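Local coordinates for protein prolyl oligopeptidase (Galerina marginata, PDB 5N4B) that cleaves peptides after proline residues and macrocyclises a processed precursor peptide in the biosynthesis of amanitin toxins, at residues A[654-659]-A[672-677]; A[60-65]-A[687-692]. The protein carries 1 engineered substitution. All coordinates share one frame; numbering follows the deposited sequence.

Contact 1 (A[654-659]-A[672-677])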
# COMPACT_ATOMS: atom_id res chain seq x y z
N THR A 654 -11.93 -19.75 10.17
CA THR A 654 -11.48 -18.92 9.09
C THR A 654 -12.62 -18.00 8.69
O THR A 654 -13.75 -18.46 8.46
CB THR A 654 -11.04 -19.78 7.90
OG1 THR A 654 -9.89 -20.57 8.25
CG2 THR A 654 -10.64 -18.93 6.72
N LEU A 655 -12.32 -16.70 8.59
CA LEU A 655 -13.25 -15.67 8.14
C LEU A 655 -12.55 -14.97 6.99
O LEU A 655 -11.59 -14.22 7.19
CB LEU A 655 -13.61 -14.69 9.21
CG LEU A 655 -14.53 -13.55 8.74
CD1 LEU A 655 -15.89 -14.09 8.33
CD2 LEU A 655 -14.72 -12.52 9.81
N ILE A 656 -12.95 -15.27 5.77
CA ILE A 656 -12.38 -14.65 4.57
C ILE A 656 -13.19 -13.39 4.29
O ILE A 656 -14.41 -13.38 4.50
CB ILE A 656 -12.46 -15.64 3.39
CG1 ILE A 656 -11.79 -16.97 3.77
CG2 ILE A 656 -11.88 -15.04 2.15
CD1 ILE A 656 -11.52 -17.91 2.65
N THR A 657 -12.55 -12.34 3.87
CA THR A 657 -13.27 -11.10 3.56
C THR A 657 -12.84 -10.61 2.19
O THR A 657 -11.66 -10.63 1.85
CB THR A 657 -13.14 -10.00 4.65
OG1 THR A 657 -11.82 -9.47 4.65
CG2 THR A 657 -13.40 -10.59 6.05
N VAL A 658 -13.82 -10.18 1.38
CA VAL A 658 -13.56 -9.60 0.09
C VAL A 658 -14.50 -8.44 -0.17
O VAL A 658 -15.56 -8.33 0.43
CB VAL A 658 -13.63 -10.60 -1.10
CG1 VAL A 658 -12.62 -11.74 -0.94
CG2 VAL A 658 -15.05 -11.11 -1.27
N ASN A 659 -14.11 -7.61 -1.14
CA ASN A 659 -14.92 -6.52 -1.69
C ASN A 659 -15.28 -6.89 -3.12
O ASN A 659 -14.40 -7.23 -3.91
CB ASN A 659 -14.11 -5.21 -1.62
CG ASN A 659 -13.80 -4.79 -0.15
OD1 ASN A 659 -14.68 -4.86 0.71
ND2 ASN A 659 -12.56 -4.37 0.12
N LYS A 672 -13.33 -19.36 -4.87
CA LYS A 672 -12.92 -20.73 -5.14
C LYS A 672 -12.33 -21.36 -3.90
O LYS A 672 -12.56 -22.53 -3.61
CB LYS A 672 -11.93 -20.79 -6.28
CG LYS A 672 -12.51 -20.50 -7.65
CD LYS A 672 -11.45 -20.81 -8.72
CE LYS A 672 -11.93 -20.38 -10.04
NZ LYS A 672 -10.87 -20.64 -11.01
N PHE A 673 -11.52 -20.61 -3.16
CA PHE A 673 -10.87 -21.18 -1.99
C PHE A 673 -11.91 -21.61 -0.96
O PHE A 673 -11.85 -22.74 -0.45
CB PHE A 673 -9.80 -20.25 -1.42
CG PHE A 673 -9.01 -20.87 -0.31
CD1 PHE A 673 -8.13 -21.90 -0.60
CD2 PHE A 673 -9.18 -20.47 0.98
CE1 PHE A 673 -7.37 -22.48 0.39
CE2 PHE A 673 -8.41 -21.05 2.00
CZ PHE A 673 -7.53 -22.07 1.69
N ILE A 674 -12.87 -20.75 -0.63
CA ILE A 674 -13.85 -21.09 0.40
C ILE A 674 -14.76 -22.22 -0.08
O ILE A 674 -15.12 -23.12 0.70
CB ILE A 674 -14.63 -19.86 0.91
CG1 ILE A 674 -15.37 -20.15 2.23
CG2 ILE A 674 -15.61 -19.40 -0.13
CD1 ILE A 674 -14.46 -20.47 3.39
N ALA A 675 -15.12 -22.23 -1.36
CA ALA A 675 -15.94 -23.34 -1.85
C ALA A 675 -15.20 -24.66 -1.76
O ALA A 675 -15.79 -25.71 -1.44
CB ALA A 675 -16.36 -23.04 -3.30
N THR A 676 -13.89 -24.63 -2.03
CA THR A 676 -13.06 -25.82 -1.95
C THR A 676 -12.89 -26.29 -0.51
O THR A 676 -12.96 -27.49 -0.21
CB THR A 676 -11.72 -25.54 -2.64
OG1 THR A 676 -11.96 -25.18 -4.01
CG2 THR A 676 -10.83 -26.72 -2.65
N LEU A 677 -12.69 -25.36 0.43
CA LEU A 677 -12.63 -25.74 1.83
C LEU A 677 -13.93 -26.39 2.26
O LEU A 677 -13.93 -27.43 2.92
CB LEU A 677 -12.38 -24.52 2.70
CG LEU A 677 -11.00 -23.91 2.79
CD1 LEU A 677 -11.02 -22.70 3.70
CD2 LEU A 677 -10.00 -24.95 3.27
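Ile656 meets Phe673 and Ile674 where strand 653-659 and helix 668-680 pack as the first two elements of a right-handed beta-alpha-beta unit in the alpha/beta-hydrolase domain. The Ile656 CB leaves the strand toward the helix. CG1 lies anti to the carbonyl carbon (chi1 -54°) and CG2 anti to the backbone N; the nearly extended second torsion, -167°, carries CD1 onward to the helix surface. CB, CG1 and CG2 stay farther back, and the close contacts are all made through CD1. A long, branched aliphatic chain suits a sheet position that must bridge to a helix, and the flat Phe673 ring can pack over a face as well as at its edge: CG of Leu677, one turn on, lies 3.9 Å above the plane near the rim. Within the helix, Lys672 O accepts from both Thr676 OG1 and Thr676 N. The strand leads on to Asp662 of the charge relay, whose side chain is about 10 Å from that of Ile656. The two isoleucine side chains run alongside each other, pointing opposite ways: Ile674 CD1 is 4.0 Å and Ile674 CB 4.1 Å from Ile656 CD1. The same Ile656 CD1 comes to the edge of the Phe673 ring, near its plane, 3.8 Å from Phe673 CD2.

Contact 2 (A[60-65]-A[687-692])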
# COMPACT_ATOMS: atom_id res chain seq x y z
N GLN A 60 -22.81 -13.59 8.61
CA GLN A 60 -23.40 -12.62 9.52
C GLN A 60 -24.22 -13.31 10.60
O GLN A 60 -24.20 -12.87 11.76
CB GLN A 60 -24.30 -11.63 8.78
CG GLN A 60 -24.84 -10.52 9.70
CD GLN A 60 -23.73 -9.72 10.27
OE1 GLN A 60 -22.95 -9.09 9.53
NE2 GLN A 60 -23.59 -9.76 11.58
N SER A 61 -24.91 -14.40 10.27
CA SER A 61 -25.65 -15.15 11.28
C SER A 61 -24.69 -15.66 12.36
O SER A 61 -25.02 -15.70 13.56
CB SER A 61 -26.44 -16.29 10.64
OG SER A 61 -27.03 -17.10 11.64
N TYR A 62 -23.51 -16.14 11.97
CA TYR A 62 -22.54 -16.62 12.95
C TYR A 62 -22.06 -15.47 13.83
O TYR A 62 -22.05 -15.59 15.07
CB TYR A 62 -21.34 -17.28 12.26
CG TYR A 62 -20.41 -17.93 13.23
CD1 TYR A 62 -20.73 -19.12 13.78
CD2 TYR A 62 -19.21 -17.36 13.61
CE1 TYR A 62 -19.94 -19.75 14.68
CE2 TYR A 62 -18.41 -18.00 14.56
CZ TYR A 62 -18.79 -19.19 15.08
OH TYR A 62 -18.00 -19.87 16.01
N LEU A 63 -21.66 -14.37 13.23
CA LEU A 63 -21.20 -13.21 13.98
C LEU A 63 -22.28 -12.69 14.94
O LEU A 63 -21.94 -12.20 16.03
CB LEU A 63 -20.72 -12.13 13.00
CG LEU A 63 -19.49 -12.56 12.14
CD1 LEU A 63 -19.36 -11.58 10.97
CD2 LEU A 63 -18.24 -12.66 12.95
N ASP A 64 -23.55 -12.76 14.53
CA ASP A 64 -24.67 -12.31 15.38
C ASP A 64 -24.75 -13.06 16.69
O ASP A 64 -25.33 -12.52 17.65
CB ASP A 64 -26.01 -12.57 14.66
CG ASP A 64 -26.33 -11.60 13.54
OD1 ASP A 64 -25.70 -10.54 13.46
OD2 ASP A 64 -27.26 -11.93 12.73
N GLN A 65 -24.18 -14.25 16.78
CA GLN A 65 -24.15 -15.04 18.01
C GLN A 65 -23.18 -14.47 19.05
O GLN A 65 -23.29 -14.83 20.22
CB GLN A 65 -23.74 -16.49 17.74
CG GLN A 65 -24.65 -17.23 16.75
CD GLN A 65 -24.13 -18.64 16.39
OE1 GLN A 65 -24.54 -19.21 15.37
NE2 GLN A 65 -23.24 -19.21 17.22
N PRO A 687 -15.78 -22.88 12.10
CA PRO A 687 -16.46 -22.34 10.94
C PRO A 687 -15.50 -21.84 9.89
O PRO A 687 -14.45 -21.25 10.19
CB PRO A 687 -17.29 -21.18 11.52
CG PRO A 687 -16.50 -20.74 12.71
CD PRO A 687 -16.03 -22.07 13.30
N LEU A 688 -15.88 -22.06 8.64
CA LEU A 688 -15.15 -21.63 7.44
C LEU A 688 -16.12 -20.72 6.69
O LEU A 688 -17.03 -21.19 6.02
CB LEU A 688 -14.69 -22.82 6.61
CG LEU A 688 -13.90 -23.84 7.45
CD1 LEU A 688 -13.60 -25.09 6.63
CD2 LEU A 688 -12.59 -23.32 7.96
N LEU A 689 -15.94 -19.41 6.81
CA LEU A 689 -16.93 -18.41 6.43
C LEU A 689 -16.33 -17.35 5.51
O LEU A 689 -15.10 -17.16 5.47
CB LEU A 689 -17.45 -17.66 7.64
CG LEU A 689 -18.02 -18.55 8.73
CD1 LEU A 689 -18.33 -17.69 9.95
CD2 LEU A 689 -19.22 -19.30 8.24
N ILE A 690 -17.18 -16.66 4.75
CA ILE A 690 -16.74 -15.54 3.91
C ILE A 690 -17.75 -14.41 3.99
O ILE A 690 -18.97 -14.62 3.93
CB ILE A 690 -16.47 -15.96 2.44
CG1 ILE A 690 -15.92 -14.77 1.65
CG2 ILE A 690 -17.74 -16.52 1.78
CD1 ILE A 690 -15.36 -15.22 0.30
N LYS A 691 -17.21 -13.19 4.15
CA LYS A 691 -17.95 -11.94 4.07
C LYS A 691 -17.66 -11.29 2.73
O LYS A 691 -16.51 -11.28 2.28
CB LYS A 691 -17.48 -10.97 5.16
CG LYS A 691 -18.04 -11.22 6.48
CD LYS A 691 -17.48 -10.20 7.49
CE LYS A 691 -17.85 -8.76 7.16
NZ LYS A 691 -17.44 -7.75 8.19
N ILE A 692 -18.68 -10.69 2.12
CA ILE A 692 -18.60 -10.16 0.77
C ILE A 692 -19.25 -8.79 0.80
O ILE A 692 -20.49 -8.68 0.83
CB ILE A 692 -19.28 -11.06 -0.27
CG1 ILE A 692 -18.66 -12.48 -0.19
CG2 ILE A 692 -19.09 -10.44 -1.65
CD1 ILE A 692 -19.48 -13.62 -0.71
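The Tyr62 ring takes Pro687 over one face: Pro687 CG sits 4.0 Å from the ring centroid, 28° off the normal, in a CH-pi contact, and Pro687 CB lies above the plane over the ring centre. The closest approach is Pro687 CG to Tyr62 CZ, 3.6 Å. Proline suits this place because its rigid ring presents CB and CG to a flat aromatic; the tyrosine is only partly buried, its OH 3.7 Å from Pro687 CG. Leu689 CD1 comes to the ring obliquely, 3.8 Å from Tyr62 CD2, and also touches Tyr62 CB, so one methyl fills the angle between the ring and its stem. Trp7 adds an edge-to-face stack with Tyr62. The tyrosine reaches the strand because CG lies anti to the backbone N (chi1 -173°), letting its side chain cross those of Pro687 and Leu689 at about a right angle.

One residue further along the helix, Leu63 CD1 rests against Lys691 CD at 4.2 Å. Lysine pairs an apolar stem with a charged end: the chain bends at chi3 (62°), offering CD to the leucine while NZ forms salt bridges with Asp714 and Asp711 of helix 705-722. On the helix itself, Gln60 NE2 donates to Asp64 OD1 (2.9 Å), one turn away, from above the carboxylate plane.

Helix 46-64 precedes the propeller blades in sequence, yet packs here on the last strand of the hydrolase sheet, as in other prolyl oligopeptidases. No hydrogen bond crosses between the segments; the ring's electron-rich face probably attracts the weakly polarised proline C-H groups, and the contact rests on apolar fit.

How the contacts relate
The centres of contacts 1 and 2 are 11 Å apart, and both are built on the hydrolase sheet, whose strands 653-659 and 688-693 are parallel neighbours. Backbone hydrogen bonds join them directly, Ile656 O to Lys691 N at 2.8 Å being one. Contact 1 falls within the long span of chain that contact 2 brings together: 60-65 comes first, then 654-659, 672-677 and 687-692, with the whole propeller intervening after 60-65. On strand 688-693 the adjacent Leu688 and Leu689 part company, Leu688 touching helix 668-680 and Leu689 helix 46-64. This edge of the sheet is thereby assembled from a local beta-alpha-beta unit and a sequence-distant N-terminal helix.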